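Local structure of oxamate amidohydrolase small chain (Klebsiella pneumoniae subsp. pneumoniae, 5HFT) at residues I109-L115 / A157-A163. The protein catalyses the hydrolysis of oxamate to oxalate in the uric acid degradation pathway, as the small subunit of a heterodimeric amidohydrolase of the gamma-glutamyltransferase family. Residues are numbered along the deposited sequence.
Sequences ISRPRWL and AMGHAGA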
loop_
_atom_site.group_PDB
_atom_site.type_symbol
_atom_site.label_atom_id
_atom_site.label_comp_id
_atom_site.label_asym_id
_atom_site.label_seq_id
_atom_site.Cartn_x
_atom_site.Cartn_y
_atom_site.Cartn_z
ATOM N N ILE C 109 5.388 7.247 -16.695
ATOM C CA ILE C 109 5.002 5.958 -16.124
ATOM C C ILE C 109 4.910 4.872 -17.205
ATOM O O ILE C 109 5.127 3.689 -16.917
ATOM C CB ILE C 109 3.667 6.117 -15.367
ATOM C CG1 ILE C 109 3.829 7.070 -14.191
ATOM C CG2 ILE C 109 3.174 4.787 -14.827
ATOM C CD1 ILE C 109 2.542 7.484 -13.572
ATOM N N SER C 110 4.640 5.252 -18.460
ATOM C CA SER C 110 4.369 4.284 -19.524
ATOM C C SER C 110 5.642 3.756 -20.179
ATOM O O SER C 110 5.760 2.546 -20.412
ATOM C CB SER C 110 3.467 4.907 -20.582
ATOM O OG SER C 110 2.199 5.240 -20.047
ATOM N N ARG C 111 6.592 4.656 -20.524
ATOM C CA ARG C 111 7.869 4.308 -21.149
ATOM C C ARG C 111 8.471 3.067 -20.494
ATOM O O ARG C 111 8.403 2.910 -19.266
ATOM C CB ARG C 111 8.857 5.476 -21.074
ATOM N N PRO C 112 8.998 2.132 -21.283
ATOM C CA PRO C 112 9.386 0.827 -20.727
ATOM C C PRO C 112 10.491 0.942 -19.682
ATOM O O PRO C 112 11.257 1.909 -19.649
ATOM C CB PRO C 112 9.855 0.045 -21.963
ATOM C CG PRO C 112 10.153 1.101 -23.011
ATOM C CD PRO C 112 9.191 2.206 -22.743
ATOM N N ARG C 113 10.548 -0.060 -18.796
ATOM C CA ARG C 113 11.492 -0.041 -17.677
ATOM C C ARG C 113 12.445 -1.232 -17.647
ATOM O O ARG C 113 12.637 -1.921 -18.654
ATOM C CB ARG C 113 10.741 0.061 -16.354
ATOM C CG ARG C 113 10.078 1.399 -16.148
ATOM C CD ARG C 113 9.584 1.540 -14.732
ATOM N NE ARG C 113 8.411 0.723 -14.458
ATOM C CZ ARG C 113 7.167 1.117 -14.710
ATOM N NH1 ARG C 113 6.954 2.311 -15.248
ATOM N NH2 ARG C 113 6.136 0.328 -14.428
ATOM N N TRP C 114 13.084 -1.464 -16.500
ATOM C CA TRP C 114 14.195 -2.405 -16.462
ATOM C C TRP C 114 14.390 -2.966 -15.062
ATOM O O TRP C 114 14.262 -2.245 -14.071
ATOM C CB TRP C 114 15.497 -1.733 -16.924
ATOM C CG TRP C 114 15.880 -0.533 -16.115
ATOM C CD1 TRP C 114 16.645 -0.526 -14.998
ATOM C CD2 TRP C 114 15.510 0.834 -16.362
ATOM N NE1 TRP C 114 16.782 0.758 -14.531
ATOM C CE2 TRP C 114 16.093 1.610 -15.353
ATOM C CE3 TRP C 114 14.739 1.471 -17.337
ATOM C CZ2 TRP C 114 15.930 2.985 -15.284
ATOM C CZ3 TRP C 114 14.586 2.837 -17.268
ATOM C CH2 TRP C 114 15.174 3.577 -16.248
ATOM N N LEU C 115 14.735 -4.248 -15.000
ATOM C CA LEU C 115 15.158 -4.893 -13.758
ATOM C C LEU C 115 16.623 -5.331 -13.863
ATOM O O LEU C 115 17.540 -4.636 -13.409
ATOM C CB LEU C 115 14.265 -6.095 -13.441
ATOM C CG LEU C 115 12.779 -5.806 -13.206
ATOM C CD1 LEU C 115 11.978 -7.089 -13.311
ATOM C CD2 LEU C 115 12.527 -5.109 -11.857
ATOM N N ALA C 157 6.608 -7.514 -14.357
ATOM C CA ALA C 157 7.783 -7.470 -13.494
ATOM C C ALA C 157 8.420 -6.085 -13.400
ATOM O O ALA C 157 9.214 -5.855 -12.479
ATOM C CB ALA C 157 8.817 -8.486 -13.987
ATOM N N MET C 158 8.075 -5.155 -14.299
ATOM C CA MET C 158 8.473 -3.761 -14.137
ATOM C C MET C 158 7.543 -2.982 -13.215
ATOM O O MET C 158 7.838 -1.822 -12.916
ATOM C CB MET C 158 8.579 -3.036 -15.485
ATOM C CG MET C 158 9.793 -3.381 -16.365
ATOM S SD MET C 158 10.263 -5.102 -16.563
ATOM C CE MET C 158 11.670 -4.951 -17.658
ATOM N N GLY C 159 6.414 -3.560 -12.803
ATOM C CA GLY C 159 5.581 -2.974 -11.769
ATOM C C GLY C 159 4.337 -2.272 -12.289
ATOM O O GLY C 159 4.040 -2.226 -13.488
ATOM N N HIS C 160 3.590 -1.733 -11.326
ATOM C CA HIS C 160 2.445 -0.868 -11.574
ATOM C C HIS C 160 2.646 0.380 -10.745
ATOM O O HIS C 160 2.721 0.295 -9.515
ATOM C CB HIS C 160 1.123 -1.515 -11.158
ATOM C CG HIS C 160 0.818 -2.810 -11.836
ATOM N ND1 HIS C 160 1.446 -3.221 -12.993
ATOM C CD2 HIS C 160 -0.077 -3.779 -11.527
ATOM C CE1 HIS C 160 0.957 -4.392 -13.362
ATOM N NE2 HIS C 160 0.031 -4.752 -12.491
ATOM N N ALA C 161 2.738 1.529 -11.405
ATOM C CA ALA C 161 2.999 2.778 -10.719
ATOM C C ALA C 161 1.860 3.751 -10.991
ATOM O O ALA C 161 1.266 3.750 -12.069
ATOM C CB ALA C 161 4.349 3.364 -11.141
ATOM N N GLY C 162 1.540 4.566 -9.984
ATOM C CA GLY C 162 0.549 5.609 -10.123
ATOM C C GLY C 162 1.137 6.908 -9.602
ATOM O O GLY C 162 2.188 6.913 -8.956
ATOM N N ALA C 163 0.471 8.016 -9.919
ATOM C CA ALA C 163 0.975 9.308 -9.476
ATOM C C ALA C 163 -0.104 10.371 -9.605
ATOM O O ALA C 163 -0.968 10.311 -10.492
ATOM C CB ALA C 163 2.222 9.742 -10.267
#
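The buried Arg113 organises the polar part of this contact. Its guanidinium turns its edge to the turn at Met158 and Gly159, where both NE (3.0 Å) and NH2 (3.1 Å) of Arg113 donate to Met158 O, a forked pair on one carbonyl. On the other side Arg113 NH1 reaches back 2.8 Å to Ile109 O, so the chain leaving the helix is tied to its last turn; that carbonyl also accepts from Arg179. The positive charge is met by Asp177, which forms a salt bridge with Arg113 NH2 and accepts from Ala161 N, while Glu130 takes the backbone NH of Arg113. An arginine suits this place because its three nitrogens can serve carbonyls and a carboxylate at once.

Apolar groups flank this network. Ile109 lays CG2 4.1 Å from Ala161 CB and CD1 4.0 Å from Ala163 CB, the small alanines letting the branched side chain come close to the strand. The long, unbranched Met158 runs along the loop, with CG 3.6 Å from Arg113 CB and CE 3.8 Å from Trp114 CA; Leu115 adds an apolar cover, CD1 3.5 Å from Ala157 CB. Gly159 has backbone angles (102/-180) at which a CB would jam against the preceding carbonyl oxygen; it lies close to Gly84, inferred to bind substrate, so the turn borders the probable substrate pocket of this Ntn-type enzyme.

The CA-to-CB bond of Trp114 points away; its NE1 is hydrogen-bonded to Gln89 OE1 and its ring lies against Ala93 of helix 88-101. The contact thus joins the end of helix 105-110 and the loop after it to strand 160-166 and the loop leading into it, an inner strand of the antiparallel sheet, between 76-82 and 172-175.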